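PDB 5MYP: aldehyde dehydrogenase from Trypanosoma brucei, which probably oxidises aldehydes to the corresponding carboxylic acids with NAD+ as electron acceptor. Local coordinates for residues A[326-331]-A[364-369]; A[288-293]-A[305-310]; A[407-410]-A[416-419]; A[56-61]-A[70-75]; A[258-263]-A[424-429]. All coordinates share one frame; numbering follows the deposited sequence.

Contact 1 of 5, residues A[326-331]-A[364-369]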
# COMPACT_ATOMS: atom_id res chain seq x y z
N MET A 326 12.91 30.57 16.16
CA MET A 326 13.25 31.53 17.21
C MET A 326 12.13 31.67 18.25
O MET A 326 12.41 31.76 19.44
CB MET A 326 13.61 32.90 16.62
CG MET A 326 14.89 32.92 15.78
SD MET A 326 16.36 32.23 16.57
CE MET A 326 16.58 33.39 17.93
N GLU A 327 10.87 31.68 17.81
CA GLU A 327 9.73 31.70 18.74
C GLU A 327 9.61 30.44 19.60
O GLU A 327 9.13 30.51 20.73
CB GLU A 327 8.39 31.95 18.00
CG GLU A 327 8.18 33.37 17.48
CD GLU A 327 8.26 34.41 18.58
OE1 GLU A 327 9.14 35.29 18.47
OE2 GLU A 327 7.47 34.35 19.55
N PHE A 328 10.03 29.29 19.06
CA PHE A 328 10.07 28.03 19.84
C PHE A 328 10.96 28.08 21.08
O PHE A 328 10.71 27.36 22.04
CB PHE A 328 10.49 26.83 18.97
CG PHE A 328 9.42 26.31 18.02
CD1 PHE A 328 8.06 26.61 18.16
CD2 PHE A 328 9.80 25.45 16.99
CE1 PHE A 328 7.12 26.10 17.28
CE2 PHE A 328 8.86 24.93 16.11
CZ PHE A 328 7.52 25.26 16.26
N MET A 329 12.00 28.93 21.06
CA MET A 329 12.87 29.11 22.24
C MET A 329 12.13 29.67 23.47
O MET A 329 12.60 29.52 24.59
CB MET A 329 14.07 30.01 21.91
CG MET A 329 15.05 29.41 20.92
SD MET A 329 16.50 30.45 20.66
CE MET A 329 17.22 29.67 19.21
N LYS A 330 10.97 30.31 23.25
CA LYS A 330 10.14 30.85 24.33
C LYS A 330 9.43 29.76 25.14
O LYS A 330 9.02 30.01 26.28
CB LYS A 330 9.09 31.83 23.79
CG LYS A 330 9.61 32.97 22.93
CD LYS A 330 10.54 33.90 23.68
CE LYS A 330 11.05 35.02 22.77
NZ LYS A 330 9.95 35.79 22.13
N GLY A 331 9.26 28.57 24.56
CA GLY A 331 8.58 27.46 25.23
C GLY A 331 9.37 26.72 26.31
O GLY A 331 8.86 25.76 26.87
N GLU A 364 4.36 20.62 17.53
CA GLU A 364 4.67 20.56 16.10
C GLU A 364 6.05 19.94 15.86
O GLU A 364 6.92 20.00 16.73
CB GLU A 364 4.65 21.97 15.50
CG GLU A 364 3.35 22.74 15.73
CD GLU A 364 3.41 24.18 15.23
OE1 GLU A 364 4.34 24.53 14.46
OE2 GLU A 364 2.52 24.97 15.59
N GLU A 365 6.23 19.36 14.68
CA GLU A 365 7.55 18.92 14.22
C GLU A 365 8.46 20.15 14.17
O GLU A 365 8.14 21.12 13.49
CB GLU A 365 7.47 18.28 12.84
CG GLU A 365 8.82 17.87 12.23
CD GLU A 365 8.70 17.27 10.84
OE1 GLU A 365 7.78 17.66 10.09
OE2 GLU A 365 9.52 16.39 10.49
N ILE A 366 9.58 20.09 14.88
CA ILE A 366 10.47 21.25 14.99
C ILE A 366 11.16 21.51 13.66
O ILE A 366 11.10 22.63 13.12
CB ILE A 366 11.46 21.07 16.16
CG1 ILE A 366 10.68 21.04 17.48
CG2 ILE A 366 12.50 22.19 16.17
CD1 ILE A 366 11.51 20.81 18.72
N PHE A 367 11.81 20.47 13.11
CA PHE A 367 12.49 20.55 11.82
C PHE A 367 13.52 21.69 11.83
O PHE A 367 13.56 22.53 10.93
CB PHE A 367 11.47 20.69 10.68
CG PHE A 367 11.89 20.01 9.42
CD1 PHE A 367 11.84 18.63 9.32
CD2 PHE A 367 12.32 20.74 8.32
CE1 PHE A 367 12.22 17.98 8.15
CE2 PHE A 367 12.70 20.10 7.15
CZ PHE A 367 12.65 18.72 7.06
N GLY A 368 14.34 21.69 12.87
CA GLY A 368 15.30 22.76 13.08
C GLY A 368 16.20 22.50 14.28
O GLY A 368 16.11 21.45 14.91
N PRO A 369 17.08 23.46 14.60
CA PRO A 369 18.08 23.25 15.65
C PRO A 369 17.61 23.29 17.13
O PRO A 369 18.46 23.29 18.01
CB PRO A 369 19.09 24.39 15.39
CG PRO A 369 18.84 24.82 13.99
CD PRO A 369 17.37 24.69 13.83
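Phe328 of helix 319-328 pushes its ring toward the loop 364-369 and meets Glu364 and Ile366; Phe328 accounts for 82 of the 143 Å² buried here. The polar contact is an edge one. Glu364 OE1 lies in the ring plane, 3.7 Å from Phe328 CZ, with the carboxylate turned 78° from the ring, so the oxygen faces the positively polarised C-H rim. An extended chain carries the carboxylate there, but its main partner is Arg324, one turn earlier on the same helix, through a salt bridge to OE1. That arginine also takes the carbonyls of Glu365 and Ile366, fastening the loop to the helix. Residues 364-369 read Glu-Glu-Ile-Phe-Gly-Pro, a family motif that in related enzymes lines the nicotinamide end of the NAD site; no cofactor is bound here. The apolar contact is looser: Phe328 CD2 stands 4.3 Å from Ile366 CG2, and CE2 is 4.2 Å from Ile366 CA. Phe328 CG sits beside its own backbone N (chi1 -75°), which carries the ring toward the loop, CZ next to Glu364 and CE2 next to Ile366. Pro360 and Val361 pack on the same phenyl group, while Ile366 also leans on Leu325 of the helix and Pro372 of strand 370-376.

Contact 2 of 5, residues A[288-293]-A[305-310]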
# COMPACT_ATOMS: atom_id res chain seq x y z
N GLY A 288 32.93 24.02 16.63
CA GLY A 288 34.16 24.77 16.85
C GLY A 288 33.93 26.06 17.62
O GLY A 288 32.87 26.67 17.53
N ASP A 289 34.96 26.48 18.35
CA ASP A 289 34.89 27.64 19.25
C ASP A 289 34.70 28.95 18.47
O ASP A 289 33.86 29.77 18.85
CB ASP A 289 36.17 27.70 20.10
CG ASP A 289 36.11 28.76 21.21
OD1 ASP A 289 35.07 28.88 21.90
OD2 ASP A 289 37.12 29.47 21.40
N LYS A 290 35.47 29.13 17.40
CA LYS A 290 35.43 30.39 16.63
C LYS A 290 34.05 30.66 16.02
O LYS A 290 33.56 31.79 16.10
CB LYS A 290 36.50 30.42 15.54
CG LYS A 290 36.62 31.78 14.87
CD LYS A 290 37.90 31.95 14.06
CE LYS A 290 37.92 33.31 13.38
NZ LYS A 290 39.27 33.68 12.88
N PHE A 291 33.44 29.65 15.42
CA PHE A 291 32.10 29.78 14.84
C PHE A 291 31.10 30.26 15.90
O PHE A 291 30.38 31.24 15.68
CB PHE A 291 31.62 28.47 14.21
CG PHE A 291 30.19 28.51 13.74
CD1 PHE A 291 29.86 29.11 12.53
CD2 PHE A 291 29.17 27.95 14.51
CE1 PHE A 291 28.54 29.15 12.09
CE2 PHE A 291 27.85 28.00 14.08
CZ PHE A 291 27.54 28.60 12.87
N LEU A 292 31.07 29.57 17.04
CA LEU A 292 30.15 29.91 18.13
C LEU A 292 30.41 31.30 18.71
O LEU A 292 29.47 32.07 18.92
CB LEU A 292 30.18 28.85 19.24
CG LEU A 292 29.54 27.50 18.89
CD1 LEU A 292 29.86 26.46 19.96
CD2 LEU A 292 28.04 27.65 18.70
N LYS A 293 31.68 31.63 18.95
CA LYS A 293 32.05 32.96 19.45
C LYS A 293 31.59 34.10 18.53
O LYS A 293 31.08 35.12 19.02
CB LYS A 293 33.57 33.07 19.66
CG LYS A 293 34.07 32.38 20.92
CD LYS A 293 35.58 32.38 20.95
CE LYS A 293 36.13 32.20 22.35
NZ LYS A 293 37.62 32.10 22.32
N GLN A 305 28.51 38.61 8.35
CA GLN A 305 27.56 37.91 7.48
C GLN A 305 28.29 37.05 6.45
O GLN A 305 27.87 35.93 6.17
CB GLN A 305 26.62 38.91 6.79
CG GLN A 305 26.32 40.16 7.60
CD GLN A 305 25.56 39.87 8.88
OE1 GLN A 305 25.44 40.72 9.75
NE2 GLN A 305 25.03 38.65 8.98
N GLN A 306 29.39 37.57 5.90
CA GLN A 306 30.25 36.81 4.98
C GLN A 306 30.91 35.61 5.68
O GLN A 306 31.02 34.54 5.08
CB GLN A 306 31.32 37.72 4.38
CG GLN A 306 32.12 37.09 3.24
CD GLN A 306 33.19 38.03 2.71
OE1 GLN A 306 32.91 39.19 2.38
NE2 GLN A 306 34.42 37.54 2.62
N PHE A 307 31.35 35.80 6.92
CA PHE A 307 31.94 34.71 7.71
C PHE A 307 30.95 33.56 7.94
O PHE A 307 31.32 32.39 7.82
CB PHE A 307 32.45 35.24 9.07
CG PHE A 307 32.93 34.17 10.00
CD1 PHE A 307 34.25 33.73 9.97
CD2 PHE A 307 32.06 33.59 10.93
CE1 PHE A 307 34.69 32.74 10.83
CE2 PHE A 307 32.49 32.59 11.78
CZ PHE A 307 33.81 32.17 11.74
N LEU A 308 29.71 33.91 8.28
CA LEU A 308 28.67 32.90 8.52
C LEU A 308 28.24 32.19 7.24
O LEU A 308 27.96 30.99 7.26
CB LEU A 308 27.47 33.51 9.24
CG LEU A 308 27.72 33.98 10.68
CD1 LEU A 308 26.51 34.73 11.21
CD2 LEU A 308 28.06 32.81 11.59
N GLU A 309 28.19 32.92 6.12
CA GLU A 309 27.88 32.31 4.82
C GLU A 309 29.00 31.42 4.29
O GLU A 309 28.74 30.51 3.50
CB GLU A 309 27.48 33.38 3.78
CG GLU A 309 26.18 34.12 4.10
CD GLU A 309 24.90 33.33 3.86
OE1 GLU A 309 24.95 32.10 3.67
OE2 GLU A 309 23.81 33.95 3.86
N GLU A 310 30.24 31.66 4.75
CA GLU A 310 31.39 30.78 4.46
C GLU A 310 31.57 29.63 5.46
O GLU A 310 32.49 28.82 5.31
CB GLU A 310 32.68 31.61 4.40
CG GLU A 310 32.77 32.54 3.20
CD GLU A 310 33.97 33.49 3.26
OE1 GLU A 310 34.82 33.36 4.17
OE2 GLU A 310 34.06 34.37 2.38
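This is an apolar helix-helix contact near the periphery of the chain, about 31 Å from its centre to the centre of the contact, in which Phe291 and Lys290 of helix 289-296 meet Phe307 and Leu308 of helix 304-309. The axes of the two short segments run at 136° to each other and stay 11.2 Å apart at their nearest, a wide spacing bridged by long side chains. The closest touch is Leu308 CD2 on Phe291 CE1, 3.7 Å, the two side chains crossing at about a right angle. Phe307 reaches across with its CG anti to the backbone N (chi1 174°), and the edge of its ring comes against the opposing helix: CE2 is 4.2 Å from Phe291 CA, near the ring plane, and 4.4 Å from Phe291 CD1. These are two consecutive helices of the aldehyde dehydrogenase fold, joined by the short connection 297-303; Leu308 touches Thr344 and Gln305 NE2 bonds weakly to Asp341, by the short strand 340-341 of the catalytic-domain sheet. At the exposed margin Lys290 lies extended, and its aliphatic CE rests 4.2 Å from Phe307 CE1. Polar ends are paired within each segment: a salt bridge joins Lys293 NZ to Asp289 OD2 (2.8 Å), and a hydrogen bond runs from Gln306 NE2 to Glu310 OE2. Val294 extends the seat of Phe307, Leu295 that of Leu308, and Ser311 touches Phe291.

Contact 3 of 5, residues A[407-410]-A[416-419]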
# COMPACT_ATOMS: atom_id res chain seq x y z
N GLY A 407 10.35 -3.05 26.28
CA GLY A 407 9.15 -2.38 26.75
C GLY A 407 8.77 -1.16 25.93
O GLY A 407 7.60 -0.98 25.58
N VAL A 408 9.76 -0.33 25.60
CA VAL A 408 9.53 0.88 24.80
C VAL A 408 9.14 0.52 23.36
O VAL A 408 8.20 1.10 22.82
CB VAL A 408 10.77 1.82 24.80
CG1 VAL A 408 10.58 2.99 23.84
CG2 VAL A 408 11.04 2.35 26.21
N GLU A 409 9.85 -0.44 22.76
CA GLU A 409 9.53 -0.93 21.40
C GLU A 409 8.10 -1.46 21.30
O GLU A 409 7.34 -1.08 20.40
CB GLU A 409 10.48 -2.06 20.99
CG GLU A 409 11.88 -1.61 20.62
CD GLU A 409 12.83 -2.77 20.35
OE1 GLU A 409 12.37 -3.93 20.21
OE2 GLU A 409 14.05 -2.52 20.25
N SER A 410 7.73 -2.33 22.23
CA SER A 410 6.45 -3.02 22.19
C SER A 410 5.25 -2.12 22.50
O SER A 410 4.12 -2.45 22.13
CB SER A 410 6.48 -4.24 23.13
OG SER A 410 6.56 -3.84 24.48
N ALA A 416 10.37 3.59 12.33
CA ALA A 416 11.49 2.71 12.67
C ALA A 416 11.92 2.94 14.11
O ALA A 416 11.54 3.94 14.73
CB ALA A 416 12.66 2.97 11.73
N VAL A 417 12.70 2.00 14.63
CA VAL A 417 13.37 2.14 15.92
C VAL A 417 14.87 1.91 15.72
O VAL A 417 15.26 0.93 15.07
CB VAL A 417 12.84 1.13 16.97
CG1 VAL A 417 13.60 1.25 18.29
CG2 VAL A 417 11.35 1.32 17.17
N VAL A 418 15.69 2.81 16.26
CA VAL A 418 17.12 2.59 16.37
C VAL A 418 17.49 2.61 17.85
O VAL A 418 17.07 3.53 18.57
CB VAL A 418 17.97 3.63 15.61
CG1 VAL A 418 19.44 3.21 15.57
CG2 VAL A 418 17.45 3.82 14.19
N VAL A 419 18.24 1.61 18.30
CA VAL A 419 18.73 1.56 19.68
C VAL A 419 20.19 2.02 19.70
O VAL A 419 21.03 1.50 18.95
CB VAL A 419 18.58 0.15 20.31
CG1 VAL A 419 19.13 0.13 21.73
CG2 VAL A 419 17.12 -0.29 20.29
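Val417, the first residue of strand 417-419, points toward helix 402-411 and places CG1 4.1 Å from CG of Glu409. The meeting is between aliphatic parts: CG1 of Val417 lies anti to the backbone N (chi1 178°), and it touches the glutamate low on its chain, where the two side chains cross at a slant. Val418 turns to the other face of the strand and takes no part in the helix packing; its side chain lies against His425 and Tyr396. Val419 again faces the helix, and its CG2 sits 3.8 Å from Glu409 OE2, at about a right angle to the glutamate chain. Glu409 spans both valines because its chain is extended beyond CG (chi2 174°), with CG beside the backbone N. The buried carboxylate finds its polar partners in the second subunit: OE2 forms a salt bridge with Arg461 of that chain and OE1 a hydrogen bond with Gln114 of that chain, which would be expected to favour the ionised form. Helix 402-411 is the crossover of a beta-alpha-beta unit between the parallel strands 395-398 and 417-419. On its other side strand 417-419 pairs in parallel with a strand of the second subunit, so the catalytic-domain sheet runs on across the dimer interface, as in related aldehyde dehydrogenases.

Contact 4 of 5, residues A[56-61]-A[70-75]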
# COMPACT_ATOMS: atom_id res chain seq x y z
N GLU A 56 29.99 19.25 -8.86
CA GLU A 56 29.00 20.29 -9.17
C GLU A 56 27.69 20.13 -8.38
O GLU A 56 27.07 21.13 -8.01
CB GLU A 56 28.71 20.32 -10.68
CG GLU A 56 28.23 21.68 -11.17
CD GLU A 56 28.05 21.74 -12.68
OE1 GLU A 56 28.37 20.75 -13.36
OE2 GLU A 56 27.59 22.78 -13.18
N PHE A 57 27.28 18.89 -8.12
CA PHE A 57 26.10 18.62 -7.27
C PHE A 57 26.32 19.10 -5.82
O PHE A 57 25.44 19.72 -5.23
CB PHE A 57 25.68 17.14 -7.27
CG PHE A 57 24.76 16.76 -8.40
CD1 PHE A 57 23.56 17.43 -8.60
CD2 PHE A 57 25.08 15.70 -9.24
CE1 PHE A 57 22.70 17.08 -9.64
CE2 PHE A 57 24.23 15.33 -10.27
CZ PHE A 57 23.04 16.02 -10.47
N CYS A 58 27.50 18.81 -5.27
CA CYS A 58 27.87 19.30 -3.93
C CYS A 58 27.86 20.83 -3.86
O CYS A 58 27.40 21.40 -2.87
CB CYS A 58 29.23 18.75 -3.49
SG CYS A 58 29.22 16.98 -3.15
N LYS A 59 28.33 21.48 -4.93
CA LYS A 59 28.31 22.94 -5.02
C LYS A 59 26.89 23.51 -5.12
O LYS A 59 26.58 24.52 -4.49
CB LYS A 59 29.14 23.42 -6.22
CG LYS A 59 30.63 23.21 -6.06
CD LYS A 59 31.28 24.34 -5.27
CE LYS A 59 31.56 25.55 -6.16
NZ LYS A 59 32.30 26.63 -5.45
N ALA A 60 26.03 22.86 -5.91
CA ALA A 60 24.63 23.27 -6.04
C ALA A 60 23.87 23.08 -4.73
O ALA A 60 23.09 23.95 -4.31
CB ALA A 60 23.94 22.50 -7.16
N ILE A 61 24.10 21.94 -4.09
CA ILE A 61 23.51 21.65 -2.78
C ILE A 61 24.04 22.63 -1.72
O ILE A 61 23.28 23.08 -0.86
CB ILE A 61 23.72 20.16 -2.38
CG1 ILE A 61 22.85 19.26 -3.28
CG2 ILE A 61 23.39 19.91 -0.91
CD1 ILE A 61 23.32 17.83 -3.37
N ASP A 70 31.44 17.47 2.32
CA ASP A 70 31.60 16.19 3.03
C ASP A 70 30.29 15.70 3.66
O ASP A 70 30.03 14.49 3.66
CB ASP A 70 32.68 16.30 4.12
CG ASP A 70 34.08 16.54 3.54
OD1 ASP A 70 34.26 16.48 2.30
OD2 ASP A 70 35.00 16.80 4.34
N GLU A 71 29.48 16.62 4.18
CA GLU A 71 28.15 16.27 4.71
C GLU A 71 27.26 15.75 3.58
O GLU A 71 26.57 14.74 3.74
CB GLU A 71 27.50 17.46 5.40
CG GLU A 71 26.34 17.07 6.32
CD GLU A 71 25.83 18.23 7.16
OE1 GLU A 71 26.65 18.91 7.81
OE2 GLU A 71 24.60 18.46 7.18
N THR A 72 27.28 16.43 2.44
CA THR A 72 26.53 16.02 1.25
C THR A 72 27.00 14.67 0.70
O THR A 72 26.18 13.86 0.26
CB THR A 72 26.59 17.09 0.15
OG1 THR A 72 26.06 18.32 0.66
CG2 THR A 72 25.80 16.68 -1.09
N VAL A 73 28.31 14.43 0.73
CA VAL A 73 28.86 13.14 0.31
C VAL A 73 28.34 12.00 1.19
O VAL A 73 27.89 10.97 0.67
CB VAL A 73 30.42 13.16 0.27
CG1 VAL A 73 31.00 11.76 0.12
CG2 VAL A 73 30.91 14.06 -0.86
N VAL A 74 28.38 12.20 2.50
CA VAL A 74 27.92 11.20 3.47
C VAL A 74 26.40 10.97 3.38
O VAL A 74 25.95 9.82 3.42
CB VAL A 74 28.33 11.59 4.92
CG1 VAL A 74 27.65 10.72 5.98
CG2 VAL A 74 29.84 11.51 5.09
N MET A 75 25.64 12.05 3.26
CA MET A 75 24.17 11.98 3.36
C MET A 75 23.45 11.72 2.03
O MET A 75 22.34 11.18 2.05
CB MET A 75 23.62 13.27 3.99
CG MET A 75 24.11 13.55 5.41
SD MET A 75 23.73 12.27 6.61
CE MET A 75 21.94 12.29 6.60
O HOH W 1 27.49 20.30 -0.33
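Thr72 is gripped by Cys58 and Ile61, partly through carbon and sulfur and partly through a water. In the apolar part its methyl CG2 lies 3.6 Å from Ile61 CD1 and 4.0 Å from Cys58 SG, filling the gap between those two side chains, which lie one turn apart on helix 54-65. Cys58 SG also reaches Val73 CG2 at 4.1 Å, so the thiol spans two consecutive residues of the opposite helix. Ile61 CG2 comes 3.5 Å from Thr72 OG1, a van der Waals approach of a methyl group to the hydroxyl. These are neighbouring helices of the N-terminal helical region of the fold, 54-65 and the long 69-95, joined by only a few residues; the segment axes cross at 111° and pass within 9.7 Å, and Cys58 and Thr72 have the nearest CA atoms, 6.3 Å apart. The polar part is a single bridge. A water donates to Cys58 O at 2.8 Å and accepts from Thr72 OG1 at 2.6 Å. OG1 can face that water because it stands beside the backbone N (chi1 -59°), the same rotation that sends CG2 to the isoleucine. His68 O is a weak competing acceptor for the same proton. Outside the pair, Ile61 packs on Thr159 of helix 157-170, and Val73 touches Leu489 of the second subunit, whose Ser482 OG hydrogen-bonds Asp70 OD2.

Contact 5 of 5, residues A[258-263]-A[424-429]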
# COMPACT_ATOMS: atom_id res chain seq x y z
N THR A 258 15.71 17.55 9.01
CA THR A 258 15.70 16.16 8.57
C THR A 258 14.45 15.52 9.18
O THR A 258 14.15 15.72 10.36
CB THR A 258 16.96 15.41 9.06
OG1 THR A 258 18.13 16.17 8.76
CG2 THR A 258 17.08 14.02 8.43
N CYS A 259 13.73 14.73 8.37
CA CYS A 259 12.50 14.06 8.80
C CYS A 259 12.71 13.02 9.90
O CYS A 259 11.75 12.66 10.59
CB CYS A 259 11.82 13.40 7.60
SG CYS A 259 10.98 14.60 6.54
N ILE A 260 13.95 12.56 10.07
CA ILE A 260 14.33 11.60 11.11
C ILE A 260 15.33 12.21 12.11
O ILE A 260 16.02 11.49 12.84
CB ILE A 260 14.88 10.29 10.49
CG1 ILE A 260 16.04 10.56 9.51
CG2 ILE A 260 13.76 9.53 9.78
CD1 ILE A 260 16.72 9.32 8.99
N ALA A 261 15.41 13.54 12.16
CA ALA A 261 16.26 14.22 13.14
C ALA A 261 15.71 13.95 14.54
O ALA A 261 14.51 13.77 14.69
CB ALA A 261 16.31 15.72 12.89
N PRO A 262 16.59 13.92 15.56
CA PRO A 262 16.07 13.89 16.93
C PRO A 262 15.29 15.17 17.20
O PRO A 262 15.85 16.26 17.14
CB PRO A 262 17.33 13.77 17.79
CG PRO A 262 18.45 14.24 16.93
CD PRO A 262 18.06 13.95 15.52
N ASP A 263 13.98 15.04 17.41
CA ASP A 263 13.11 16.20 17.56
C ASP A 263 13.16 16.69 19.00
O ASP A 263 13.36 17.88 19.24
CB ASP A 263 11.68 15.86 17.15
CG ASP A 263 10.76 17.07 17.18
OD1 ASP A 263 10.27 17.40 18.28
OD2 ASP A 263 10.52 17.68 16.12
N VAL A 424 21.12 6.91 11.28
CA VAL A 424 21.94 5.98 10.47
C VAL A 424 21.19 4.82 9.81
O VAL A 424 21.65 4.27 8.80
CB VAL A 424 23.15 5.42 11.26
CG1 VAL A 424 24.12 6.54 11.62
CG2 VAL A 424 22.72 4.63 12.49
N HIS A 425 20.04 4.43 10.38
CA HIS A 425 19.18 3.39 9.79
C HIS A 425 18.69 3.70 8.38
O HIS A 425 18.41 2.78 7.62
CB HIS A 425 17.97 3.10 10.70
CG HIS A 425 16.96 4.21 10.75
ND1 HIS A 425 17.23 5.44 11.31
CD2 HIS A 425 15.68 4.26 10.33
CE1 HIS A 425 16.16 6.21 11.21
NE2 HIS A 425 15.20 5.51 10.62
N ALA A 426 18.58 4.99 8.03
CA ALA A 426 18.17 5.40 6.68
C ALA A 426 19.11 4.90 5.57
O ALA A 426 18.65 4.62 4.46
CB ALA A 426 18.04 6.91 6.61
N GLY A 427 20.40 4.79 5.87
CA GLY A 427 21.39 4.25 4.94
C GLY A 427 21.62 2.75 5.02
O GLY A 427 22.49 2.22 4.32
N ALA A 428 20.84 2.04 5.85
CA ALA A 428 21.03 0.61 6.08
C ALA A 428 20.51 -0.22 4.90
O ALA A 428 19.31 -0.19 4.61
CB ALA A 428 20.35 0.19 7.37
N ASP A 429 21.40 -0.94 4.24
CA ASP A 429 21.04 -1.78 3.09
C ASP A 429 20.40 -3.07 3.58
O ASP A 429 21.09 -3.95 4.12
CB ASP A 429 22.28 -2.07 2.22
CG ASP A 429 21.93 -2.71 0.88
OD1 ASP A 429 20.94 -3.47 0.80
OD2 ASP A 429 22.66 -2.46 -0.11
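Ile260 projects from the loop of Cys259, predicted to be the active-site cysteine of this aldehyde dehydrogenase fold, to meet His425 and Ala426 on the 3-10 turn 424-427. Cys259 and Ile260 occupy the middle of a type I beta turn from Thr258 to Ala261, closed by Ala261 N on Thr258 O at 3.1 Å. Ile260 has the greatest buried area of the contact, 59 Å². Its CG1 takes the crowded position between backbone N and carbonyl carbon (chi1 54°), and the chain then extends (chi2 174°), directing CD1 straight at the other segment. His425 approaches from the opposite direction, its ring set obliquely to the methyl, with CE1 3.9 Å from Ile260 CD1. The imidazole also packs on Ala416 and Val418 of its own chain and on Met460 of the second subunit, so it links the cysteine loop to strand 417-419 and the dimer interface. Ala426 points its methyl toward the isoleucine; the 3-10 turn, with Gly427 N bonded to Val424 O at 3.2 Å, presents it next to the histidine. Leu393 touches both Ile260 and Cys259, and Tyr396 OH hydrogen-bonds Ile260 O. The closest approach of the contact is methyl to methyl, Ile260 CD1 to Ala426 CB at 3.6 Å.

Overall arrangement
Contact 5 has its centre about 8 Å from the chain centre, holds the predicted active-site residue Cys259, and has the side chain of Ile260 about 7 Å from that of Glu223, the other predicted catalytic residue. Contact 1 touches it directly: Ile366 N lies 2.9 Å from Asp263 OD2, a probable hydrogen bond, and Phe367 CE1 packs 3.6 Å from Cys259 N. Contact 3, its centre about 14 Å from that of contact 5, joins it through Val418 CG2, 3.3 Å from His425 ND1. Contacts 1, 2 and 3 are all nested within the loop closed by contact 5. Contact 4 comes within about 5 Å of contact 5 at nearest atoms without touching. Contact 2 is remote, its centre about 27 Å from that of contact 5. The second subunit touches contacts 3, 4 and 5.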